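Local coordinates for chitin oligosaccahride binding protein NagB1 (Paenibacillus sp. FPU-7, PDB 7EHP) that binds short chitin oligosaccharides such as N,N'-diacetylchitobiose, probably as the extracellular solute-binding component of a bacterial sugar uptake system, at residues D13-L16 / L21-I24; K205-L210 / M367-L372; I304-M307 / E311-K314. One frame throughout, in Å; residues are numbered along the deposited sequence.

Contact 1: D13-L16 / L21-I24; sequences DVRL and LEDI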
ATOM      1  N   ASP A  13     -13.184 -10.418   4.049  1.00 15.61           N
ATOM      2  CA  ASP A  13     -13.595  -9.020   3.987  1.00 20.79           C
ATOM      3  C   ASP A  13     -13.461  -8.429   2.579  1.00 17.05           C
ATOM      4  O   ASP A  13     -14.215  -7.512   2.235  1.00 19.41           O
ATOM      5  CB  ASP A  13     -12.790  -8.166   4.976  1.00 14.21           C
ATOM      6  CG  ASP A  13     -13.294  -8.282   6.404  1.00 19.75           C
ATOM      7  OD1 ASP A  13     -14.454  -8.742   6.615  1.00 20.81           O
ATOM      8  OD2 ASP A  13     -12.525  -7.913   7.315  1.00 18.25           O
ATOM      9  N   VAL A  14     -12.500  -8.889   1.767  1.00 18.08           N
ATOM     10  CA  VAL A  14     -12.355  -8.330   0.413  1.00 21.13           C
ATOM     11  C   VAL A  14     -13.012  -9.231  -0.633  1.00 20.58           C
ATOM     12  O   VAL A  14     -12.589  -9.263  -1.795  1.00 15.69           O
ATOM     13  CB  VAL A  14     -10.881  -8.060   0.040  1.00 22.67           C
ATOM     14  CG1 VAL A  14     -10.257  -7.019   0.982  1.00 17.28           C
ATOM     15  CG2 VAL A  14     -10.045  -9.359  -0.022  1.00 14.29           C
ATOM     16  N   ARG A  15     -14.070  -9.942  -0.233  1.00 21.38           N
ATOM     17  CA  ARG A  15     -14.748 -10.868  -1.137  1.00 14.85           C
ATOM     18  C   ARG A  15     -15.210 -10.187  -2.426  1.00 18.71           C
ATOM     19  O   ARG A  15     -15.105 -10.769  -3.514  1.00 19.70           O
ATOM     20  CB  ARG A  15     -15.928 -11.518  -0.408  1.00 14.85           C
ATOM     21  CG  ARG A  15     -16.868 -12.339  -1.286  1.00 17.81           C
ATOM     22  CD  ARG A  15     -16.196 -13.567  -1.891  1.00 18.58           C
ATOM     23  NE  ARG A  15     -16.976 -14.103  -3.009  1.00 15.60           N
ATOM     24  CZ  ARG A  15     -16.453 -14.764  -4.044  1.00 18.60           C
ATOM     25  NH1 ARG A  15     -15.141 -14.994  -4.102  1.00 17.50           N
ATOM     26  NH2 ARG A  15     -17.246 -15.210  -5.016  1.00 16.30           N
ATOM     27  N   LEU A  16     -15.719  -8.957  -2.344  1.00 21.24           N
ATOM     28  CA  LEU A  16     -16.181  -8.309  -3.574  1.00 18.11           C
ATOM     29  C   LEU A  16     -15.043  -8.130  -4.579  1.00 19.72           C
ATOM     30  O   LEU A  16     -15.260  -8.257  -5.794  1.00 17.11           O
ATOM     31  CB  LEU A  16     -16.830  -6.961  -3.257  1.00 17.91           C
ATOM     32  CG  LEU A  16     -18.181  -7.070  -2.552  1.00 24.89           C
ATOM     33  CD1 LEU A  16     -18.579  -5.711  -1.999  1.00 25.36           C
ATOM     34  CD2 LEU A  16     -19.254  -7.608  -3.503  1.00 18.64           C
ATOM     35  N   LEU A  21     -12.604 -10.367  -9.705  1.00 18.67           N
ATOM     36  CA  LEU A  21     -11.621 -11.181 -10.421  1.00 18.13           C
ATOM     37  C   LEU A  21     -12.276 -12.397 -11.068  1.00 18.97           C
ATOM     38  O   LEU A  21     -11.937 -12.765 -12.196  1.00 20.14           O
ATOM     39  CB  LEU A  21     -10.506 -11.625  -9.467  1.00 14.06           C
ATOM     40  CG  LEU A  21      -9.418 -10.572  -9.238  1.00 16.83           C
ATOM     41  CD1 LEU A  21      -8.556 -10.900  -8.015  1.00 16.77           C
ATOM     42  CD2 LEU A  21      -8.545 -10.396 -10.478  1.00 14.65           C
ATOM     43  N   GLU A  22     -13.217 -13.037 -10.367  1.00 20.11           N
ATOM     44  CA  GLU A  22     -13.910 -14.192 -10.935  1.00 20.93           C
ATOM     45  C   GLU A  22     -14.777 -13.797 -12.126  1.00 24.46           C
ATOM     46  O   GLU A  22     -14.909 -14.572 -13.087  1.00 19.58           O
ATOM     47  CB  GLU A  22     -14.760 -14.876  -9.862  1.00 17.93           C
ATOM     48  CG  GLU A  22     -13.926 -15.531  -8.759  1.00 18.78           C
ATOM     49  CD  GLU A  22     -14.729 -15.889  -7.530  1.00 21.43           C
ATOM     50  OE1 GLU A  22     -15.974 -15.722  -7.557  1.00 20.31           O
ATOM     51  OE2 GLU A  22     -14.114 -16.350  -6.532  1.00 20.74           O
ATOM     52  N   ASP A  23     -15.416 -12.621 -12.066  1.00 17.54           N
ATOM     53  CA  ASP A  23     -16.160 -12.133 -13.228  1.00 21.46           C
ATOM     54  C   ASP A  23     -15.223 -11.910 -14.404  1.00 19.10           C
ATOM     55  O   ASP A  23     -15.513 -12.324 -15.537  1.00 19.21           O
ATOM     56  CB  ASP A  23     -16.907 -10.838 -12.896  1.00 24.79           C
ATOM     57  CG  ASP A  23     -18.073 -11.060 -11.953  1.00 25.79           C
ATOM     58  OD1 ASP A  23     -18.343 -12.227 -11.614  1.00 35.76           O
ATOM     59  OD2 ASP A  23     -18.723 -10.067 -11.546  1.00 30.31           O
ATOM     60  N   ILE A  24     -14.083 -11.257 -14.148  1.00 17.80           N
ATOM     61  CA  ILE A  24     -13.093 -11.045 -15.202  1.00 20.67           C
ATOM     62  C   ILE A  24     -12.638 -12.389 -15.778  1.00 16.82           C
ATOM     63  O   ILE A  24     -12.491 -12.540 -16.999  1.00 16.87           O
ATOM     64  CB  ILE A  24     -11.913 -10.196 -14.668  1.00 14.63           C
ATOM     65  CG1 ILE A  24     -12.370  -8.754 -14.389  1.00 18.16           C
ATOM     66  CG2 ILE A  24     -10.758 -10.194 -15.674  1.00 14.73           C
ATOM     67  CD1 ILE A  24     -11.344  -7.868 -13.637  1.00 19.52           C
TER
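Arg-15 and Glu-22 form a salt bridge along the surface of helix 15-31, about two turns apart. This helix is the crossover of a beta-alpha-beta unit, running between the parallel strands 3-7 and 37-41. Arg-15 belongs to the first turn, just after Val-14 at the N-cap. Its CB points away from Glu-22. With CG anti to the backbone N (chi1 171°), the chain then bends at the CB-CG bond (chi2 65°), and this turn brings the guanidinium back along the helix. CB, CG, CD and NE make no close contact with Glu-22. CZ lies 3.7 Å from OE1 of Glu-22, and the two terminal nitrogens do the gripping, end-on, one for each carboxylate oxygen. NH2 of Arg-15 donates to OE1 of Glu-22 at 2.9 Å, on the syn side but tilted out of the carboxylate plane. Replacing Glu-22 by an alanine removes the carboxylate and is likely to leave the Arg-15 guanidinium without this mate, its rotation no longer fixed. Guanidinium and carboxylate planes are 50° apart. The bond from NH1 of Arg-15 to OE2 of Glu-22 is nearly straight, 3.0 Å long; OE2 lies in the guanidinium plane, while NH1 comes from above the carboxylate plane.

Contact 2: K205-L210 / M367-L372; sequences KRYDTL and MCMQEL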
ATOM      1  N   LYS A 205      12.070   8.646  16.269  1.00 16.62           N
ATOM      2  CA  LYS A 205      11.864   8.936  17.691  1.00 19.36           C
ATOM      3  C   LYS A 205      10.435   9.377  17.957  1.00 17.25           C
ATOM      4  O   LYS A 205       9.890   9.119  19.043  1.00 14.54           O
ATOM      5  CB  LYS A 205      12.864   9.999  18.173  1.00 16.27           C
ATOM      6  CG  LYS A 205      14.297   9.481  18.280  1.00 18.91           C
ATOM      7  CD  LYS A 205      15.241  10.520  18.881  1.00 24.82           C
ATOM      8  CE  LYS A 205      15.728  11.490  17.819  1.00 28.28           C
ATOM      9  NZ  LYS A 205      17.101  11.963  18.117  1.00 34.38           N
ATOM     10  N   ARG A 206       9.805  10.015  16.967  1.00 17.96           N
ATOM     11  CA  ARG A 206       8.403  10.395  17.108  1.00 21.66           C
ATOM     12  C   ARG A 206       7.517   9.168  17.127  1.00 16.00           C
ATOM     13  O   ARG A 206       6.534   9.113  17.866  1.00 16.82           O
ATOM     14  CB  ARG A 206       7.988  11.319  15.964  1.00 18.97           C
ATOM     15  CG  ARG A 206       8.452  12.748  16.163  1.00 20.69           C
ATOM     16  CD  ARG A 206       8.207  13.576  14.921  1.00 25.31           C
ATOM     17  NE  ARG A 206       8.841  14.887  15.027  1.00 31.40           N
ATOM     18  CZ  ARG A 206       8.349  15.893  15.741  1.00 32.49           C
ATOM     19  NH1 ARG A 206       7.209  15.738  16.417  1.00 30.10           N
ATOM     20  NH2 ARG A 206       8.998  17.052  15.781  1.00 30.34           N
ATOM     21  N   TYR A 207       7.825   8.210  16.261  1.00 21.88           N
ATOM     22  CA  TYR A 207       7.127   6.938  16.251  1.00 20.23           C
ATOM     23  C   TYR A 207       7.282   6.236  17.593  1.00 14.25           C
ATOM     24  O   TYR A 207       6.305   5.734  18.163  1.00 17.46           O
ATOM     25  CB  TYR A 207       7.698   6.098  15.109  1.00 15.32           C
ATOM     26  CG  TYR A 207       7.026   4.770  14.820  1.00 14.10           C
ATOM     27  CD1 TYR A 207       7.263   3.642  15.617  1.00 16.33           C
ATOM     28  CD2 TYR A 207       6.211   4.622  13.700  1.00 17.13           C
ATOM     29  CE1 TYR A 207       6.663   2.406  15.313  1.00 16.23           C
ATOM     30  CE2 TYR A 207       5.619   3.404  13.387  1.00 16.38           C
ATOM     31  CZ  TYR A 207       5.842   2.306  14.181  1.00 15.94           C
ATOM     32  OH  TYR A 207       5.233   1.105  13.824  1.00 20.17           O
ATOM     33  N   ASP A 208       8.522   6.185  18.102  1.00 16.37           N
ATOM     34  CA  ASP A 208       8.793   5.575  19.402  1.00 16.84           C
ATOM     35  C   ASP A 208       8.027   6.279  20.521  1.00 18.71           C
ATOM     36  O   ASP A 208       7.579   5.636  21.477  1.00 18.35           O
ATOM     37  CB  ASP A 208      10.300   5.601  19.682  1.00 17.21           C
ATOM     38  CG  ASP A 208      10.742   4.536  20.688  1.00 22.62           C
ATOM     39  OD1 ASP A 208      10.058   3.500  20.845  1.00 20.87           O
ATOM     40  OD2 ASP A 208      11.793   4.739  21.322  1.00 24.82           O
ATOM     41  N   THR A 209       7.865   7.606  20.421  1.00 16.23           N
ATOM     42  CA  THR A 209       7.061   8.325  21.408  1.00 19.34           C
ATOM     43  C   THR A 209       5.631   7.797  21.414  1.00 16.86           C
ATOM     44  O   THR A 209       5.030   7.604  22.472  1.00 13.24           O
ATOM     45  CB  THR A 209       7.099   9.842  21.121  1.00 20.10           C
ATOM     46  OG1 THR A 209       8.371  10.394  21.507  1.00 18.49           O
ATOM     47  CG2 THR A 209       5.997  10.583  21.872  1.00 16.47           C
ATOM     48  N   LEU A 210       5.076   7.532  20.232  1.00 16.51           N
ATOM     49  CA  LEU A 210       3.744   6.937  20.158  1.00 15.90           C
ATOM     50  C   LEU A 210       3.721   5.579  20.840  1.00 15.25           C
ATOM     51  O   LEU A 210       2.743   5.223  21.514  1.00 15.99           O
ATOM     52  CB  LEU A 210       3.320   6.806  18.689  1.00 10.34           C
ATOM     53  CG  LEU A 210       3.109   8.105  17.915  1.00 12.68           C
ATOM     54  CD1 LEU A 210       2.549   7.772  16.526  1.00 14.37           C
ATOM     55  CD2 LEU A 210       2.179   9.053  18.640  1.00 14.01           C
ATOM     56  N   MET A 367      11.883  -6.273  10.443  1.00 15.14           N
ATOM     57  CA  MET A 367      12.340  -7.001  11.620  1.00 19.52           C
ATOM     58  C   MET A 367      12.817  -6.051  12.709  1.00 17.47           C
ATOM     59  O   MET A 367      12.550  -6.279  13.889  1.00 16.75           O
ATOM     60  CB  MET A 367      13.442  -7.978  11.228  1.00 23.66           C
ATOM     61  CG  MET A 367      13.088  -8.831  10.004  1.00 24.13           C
ATOM     62  SD  MET A 367      14.337 -10.069   9.567  1.00 50.97           S
ATOM     63  CE  MET A 367      15.529  -9.094   8.633  1.00 34.78           C
ATOM     64  N   CYS A 368      13.514  -4.978  12.327  1.00 20.47           N
ATOM     65  CA  CYS A 368      13.976  -3.997  13.303  1.00 16.70           C
ATOM     66  C   CYS A 368      12.813  -3.316  14.009  1.00 20.34           C
ATOM     67  O   CYS A 368      12.872  -3.086  15.219  1.00 16.87           O
ATOM     68  CB  CYS A 368      14.865  -2.958  12.629  1.00 18.47           C
ATOM     69  SG  CYS A 368      16.535  -3.562  12.375  1.00 20.62           S
ATOM     70  N   MET A 369      11.743  -2.990  13.281  1.00 19.85           N
ATOM     71  CA  MET A 369      10.613  -2.324  13.925  1.00 17.71           C
ATOM     72  C   MET A 369       9.853  -3.242  14.866  1.00 17.73           C
ATOM     73  O   MET A 369       9.347  -2.778  15.898  1.00 20.68           O
ATOM     74  CB  MET A 369       9.675  -1.735  12.880  1.00 17.07           C
ATOM     75  CG  MET A 369      10.291  -0.585  12.093  1.00 15.61           C
ATOM     76  SD  MET A 369      10.989   0.739  13.129  1.00 19.70           S
ATOM     77  CE  MET A 369       9.499   1.496  13.765  1.00 19.59           C
ATOM     78  N   GLN A 370       9.775  -4.533  14.564  1.00 17.06           N
ATOM     79  CA  GLN A 370       9.151  -5.438  15.527  1.00 18.38           C
ATOM     80  C   GLN A 370       9.974  -5.535  16.805  1.00 20.03           C
ATOM     81  O   GLN A 370       9.413  -5.604  17.905  1.00 18.93           O
ATOM     82  CB  GLN A 370       8.935  -6.805  14.895  1.00 14.90           C
ATOM     83  CG  GLN A 370       7.764  -6.761  13.930  1.00 21.35           C
ATOM     84  CD  GLN A 370       7.701  -7.974  13.061  1.00 22.19           C
ATOM     85  OE1 GLN A 370       8.712  -8.628  12.841  1.00 20.90           O
ATOM     86  NE2 GLN A 370       6.515  -8.295  12.566  1.00 24.06           N
ATOM     87  N   GLU A 371      11.306  -5.517  16.683  1.00 21.86           N
ATOM     88  CA  GLU A 371      12.153  -5.441  17.872  1.00 21.94           C
ATOM     89  C   GLU A 371      11.946  -4.130  18.618  1.00 20.11           C
ATOM     90  O   GLU A 371      11.882  -4.114  19.856  1.00 20.39           O
ATOM     91  CB  GLU A 371      13.624  -5.604  17.483  1.00 21.03           C
ATOM     92  CG  GLU A 371      13.956  -6.976  16.885  1.00 22.08           C
ATOM     93  CD  GLU A 371      13.546  -8.119  17.791  1.00 25.63           C
ATOM     94  OE1 GLU A 371      14.234  -8.323  18.815  1.00 31.15           O
ATOM     95  OE2 GLU A 371      12.534  -8.803  17.497  1.00 29.67           O
ATOM     96  N   LEU A 372      11.826  -3.013  17.887  1.00 20.36           N
ATOM     97  CA  LEU A 372      11.583  -1.739  18.564  1.00 18.89           C
ATOM     98  C   LEU A 372      10.229  -1.739  19.260  1.00 19.33           C
ATOM     99  O   LEU A 372      10.103  -1.264  20.391  1.00 16.66           O
ATOM    100  CB  LEU A 372      11.657  -0.574  17.580  1.00 18.23           C
ATOM    101  CG  LEU A 372      11.399   0.813  18.196  1.00 19.95           C
ATOM    102  CD1 LEU A 372      12.563   1.292  19.049  1.00 16.96           C
ATOM    103  CD2 LEU A 372      11.063   1.848  17.109  1.00 21.35           C
TER
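The ring of Tyr-207 takes the methyl end of Met-369 over one face. CE of Met-369 sits 3.8 Å from the centroid of the Tyr-207 ring and 27° off its normal, a CH-pi contact. The methyl is offset toward the rim, on the CD1-CE1 side. CE1 of Tyr-207 is its nearest atom, 3.4 Å from CE of Met-369. The second apolar neighbour, Leu-372, comes to the ring obliquely, with CD2 4.5 Å from CD1 of Tyr-207.

The tyrosine and methionine side chains come from opposite directions. The Met-369 chain is bent at both outer torsions, chi2 and chi3, which carries its methyl over the ring. Leu-372 divides its branches between two partners. While CD2 faces the tyrosine, CD1 packs against the carboxylate of Asp-208, 3.8 Å from OD1. This is the more open part of the contact, since Asp-208 is partly exposed and the other three residues are buried.

The segment axes approach to 12.0 Å and cross at -42°, so side chains bridge the space between the backbones. Helices 198-213 and 359-373 are joined here in the lobe that also holds helix 165-180. That helix adds Ala-168 beside Tyr-207, and Asn-169 and Leu-172 beside Met-369. Phe-160, from the loop after strand 156-159, also touches Tyr-207. Helix 379-396 reaches Asp-208 through Val-379.

Contact 3: I304-M307 / E311-K314; sequences IKIM and EMQK
Met-312 packs closely against the last turn of helix 294-307. Its CG lies 3.2 Å from the carbonyl O of Ile-306, and its CB lies 3.5 Å from the carbonyl O of Met-307. The tight part is therefore side chain against backbone, at the C-terminal end of the helix. CG of Met-312 stands anti to its own carbonyl carbon (chi1 -71°). The chain bends at chi2, and its CE ends near CG2 of Ile-306. Contact is looser at this thioether end, where the two atoms, CE of Met-312 and CG2 of Ile-306, are 4.2 Å apart. Ile-306 itself is partly exposed.

On the Gln-313 side a water bridges the two segments. It donates to O of Met-307 at 2.9 Å and accepts from NE2 of Gln-313 at 2.6 Å. The Gln-313 amide is held from outside too: NE2 bonds to O of Thr-115, and OE1 to N of Met-326. Ser-309 in the intervening turn bonds through OG with both O of Ile-306 and N of Met-312. The arrangement is two consecutive helices, 294-307 and 310-320, joined by a tight two-residue turn within a periplasmic-binding-protein-type fold.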
ATOM      1  N   ILE A 304      -6.274  -7.631 -19.622  1.00 16.29           N
ATOM      2  CA  ILE A 304      -5.999  -6.196 -19.645  1.00 20.15           C
ATOM      3  C   ILE A 304      -7.221  -5.423 -20.119  1.00 20.31           C
ATOM      4  O   ILE A 304      -7.612  -4.414 -19.516  1.00 17.38           O
ATOM      5  CB  ILE A 304      -4.769  -5.919 -20.523  1.00 16.15           C
ATOM      6  CG1 ILE A 304      -3.520  -6.471 -19.844  1.00 19.72           C
ATOM      7  CG2 ILE A 304      -4.633  -4.428 -20.785  1.00 17.84           C
ATOM      8  CD1 ILE A 304      -2.285  -6.396 -20.706  1.00 23.26           C
ATOM      9  N   LYS A 305      -7.861  -5.899 -21.186  1.00 18.20           N
ATOM     10  CA  LYS A 305      -8.995  -5.173 -21.745  1.00 19.49           C
ATOM     11  C   LYS A 305     -10.144  -5.087 -20.751  1.00 21.93           C
ATOM     12  O   LYS A 305     -10.835  -4.065 -20.676  1.00 22.46           O
ATOM     13  CB  LYS A 305      -9.450  -5.842 -23.045  1.00 21.67           C
ATOM     14  CG  LYS A 305     -10.441  -5.002 -23.815  1.00 31.37           C
ATOM     15  CD  LYS A 305     -10.641  -5.527 -25.221  1.00 32.29           C
ATOM     16  CE  LYS A 305     -11.931  -4.966 -25.801  1.00 29.48           C
ATOM     17  NZ  LYS A 305     -12.324  -5.623 -27.071  1.00 24.20           N
ATOM     18  N   ILE A 306     -10.355  -6.140 -19.962  1.00 21.02           N
ATOM     19  CA  ILE A 306     -11.472  -6.134 -19.024  1.00 19.71           C
ATOM     20  C   ILE A 306     -11.096  -5.407 -17.730  1.00 22.58           C
ATOM     21  O   ILE A 306     -11.805  -4.494 -17.285  1.00 18.98           O
ATOM     22  CB  ILE A 306     -11.943  -7.580 -18.765  1.00 23.35           C
ATOM     23  CG1 ILE A 306     -12.392  -8.217 -20.085  1.00 20.04           C
ATOM     24  CG2 ILE A 306     -13.077  -7.617 -17.757  1.00 20.47           C
ATOM     25  CD1 ILE A 306     -12.188  -9.729 -20.163  1.00 22.52           C
ATOM     26  N   MET A 307      -9.969  -5.778 -17.111  1.00 19.19           N
ATOM     27  CA  MET A 307      -9.610  -5.172 -15.822  1.00 19.73           C
ATOM     28  C   MET A 307      -9.383  -3.669 -15.954  1.00 17.38           C
ATOM     29  O   MET A 307      -9.865  -2.877 -15.135  1.00 16.89           O
ATOM     30  CB  MET A 307      -8.365  -5.855 -15.252  1.00 18.28           C
ATOM     31  CG  MET A 307      -7.781  -5.211 -13.973  1.00 14.30           C
ATOM     32  SD  MET A 307      -8.913  -5.265 -12.566  1.00 21.06           S
ATOM     33  CE  MET A 307      -8.434  -6.800 -11.785  1.00 16.28           C
ATOM     34  N   GLU A 311     -15.424   0.474 -16.728  1.00 22.52           N
ATOM     35  CA  GLU A 311     -16.410  -0.348 -16.030  1.00 20.65           C
ATOM     36  C   GLU A 311     -15.820  -0.951 -14.755  1.00 22.81           C
ATOM     37  O   GLU A 311     -16.420  -0.879 -13.679  1.00 19.47           O
ATOM     38  CB  GLU A 311     -16.928  -1.462 -16.945  1.00 25.30           C
ATOM     39  CG  GLU A 311     -17.676  -2.551 -16.168  1.00 21.12           C
ATOM     40  CD  GLU A 311     -17.983  -3.799 -16.980  1.00 25.97           C
ATOM     41  OE1 GLU A 311     -17.470  -3.939 -18.112  1.00 27.39           O
ATOM     42  OE2 GLU A 311     -18.733  -4.652 -16.472  1.00 25.97           O
ATOM     43  N   MET A 312     -14.646  -1.563 -14.856  1.00 20.79           N
ATOM     44  CA  MET A 312     -14.148  -2.242 -13.673  1.00 21.27           C
ATOM     45  C   MET A 312     -13.551  -1.247 -12.677  1.00 20.80           C
ATOM     46  O   MET A 312     -13.701  -1.419 -11.464  1.00 18.73           O
ATOM     47  CB  MET A 312     -13.137  -3.312 -14.072  1.00 20.79           C
ATOM     48  CG  MET A 312     -13.761  -4.519 -14.772  1.00 22.87           C
ATOM     49  SD  MET A 312     -14.935  -5.380 -13.716  1.00 21.39           S
ATOM     50  CE  MET A 312     -15.898  -6.363 -14.881  1.00 23.82           C
ATOM     51  N   GLN A 313     -12.895  -0.192 -13.178  1.00 20.30           N
ATOM     52  CA  GLN A 313     -12.389   0.868 -12.310  1.00 20.54           C
ATOM     53  C   GLN A 313     -13.509   1.499 -11.493  1.00 24.46           C
ATOM     54  O   GLN A 313     -13.360   1.728 -10.283  1.00 18.20           O
ATOM     55  CB  GLN A 313     -11.680   1.931 -13.149  1.00 18.88           C
ATOM     56  CG  GLN A 313     -10.365   1.473 -13.722  1.00 19.27           C
ATOM     57  CD  GLN A 313      -9.237   1.519 -12.705  1.00 21.37           C
ATOM     58  OE1 GLN A 313      -8.691   2.590 -12.413  1.00 21.37           O
ATOM     59  NE2 GLN A 313      -8.879   0.360 -12.160  1.00 20.22           N
ATOM     60  N   LYS A 314     -14.642   1.801 -12.138  1.00 21.14           N
ATOM     61  CA  LYS A 314     -15.774   2.362 -11.396  1.00 22.68           C
ATOM     62  C   LYS A 314     -16.354   1.352 -10.418  1.00 20.39           C
ATOM     63  O   LYS A 314     -16.723   1.709  -9.289  1.00 21.68           O
ATOM     64  CB  LYS A 314     -16.871   2.828 -12.353  1.00 26.09           C
ATOM     65  CG  LYS A 314     -16.653   4.194 -12.974  1.00 33.00           C
ATOM     66  CD  LYS A 314     -17.766   4.501 -13.976  1.00 42.23           C
ATOM     67  CE  LYS A 314     -17.884   5.984 -14.251  1.00 48.05           C
ATOM     68  NZ  LYS A 314     -18.637   6.224 -15.510  1.00 53.55           N
TER
HETATM   69  O   HOH W   1     -10.175  -1.877 -12.435  1.00 21.41           O

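Overall arrangement
From the N terminus, contact 1 closes a short loop of four residues, all within helix 15-31 between strands 3-7 and 37-41. Contact 2 opens much later, at helix 198-213, and closes at helix 359-373. Contact 3, a local turn between helices 294-307 and 310-320, falls wholly within that long span. No two contacts cross in sequence. Contacts 1 and 3 lie on the same side of the chain's centre, 13 Å apart between centres. They meet where Ile-24 and Leu-21 pack on Met-307, joining helix 15-31 to the helix pair 294-307 and 310-320. Contact 2 lies on the opposite side, its centre about 35 Å from contact 1 and 40 Å from contact 3.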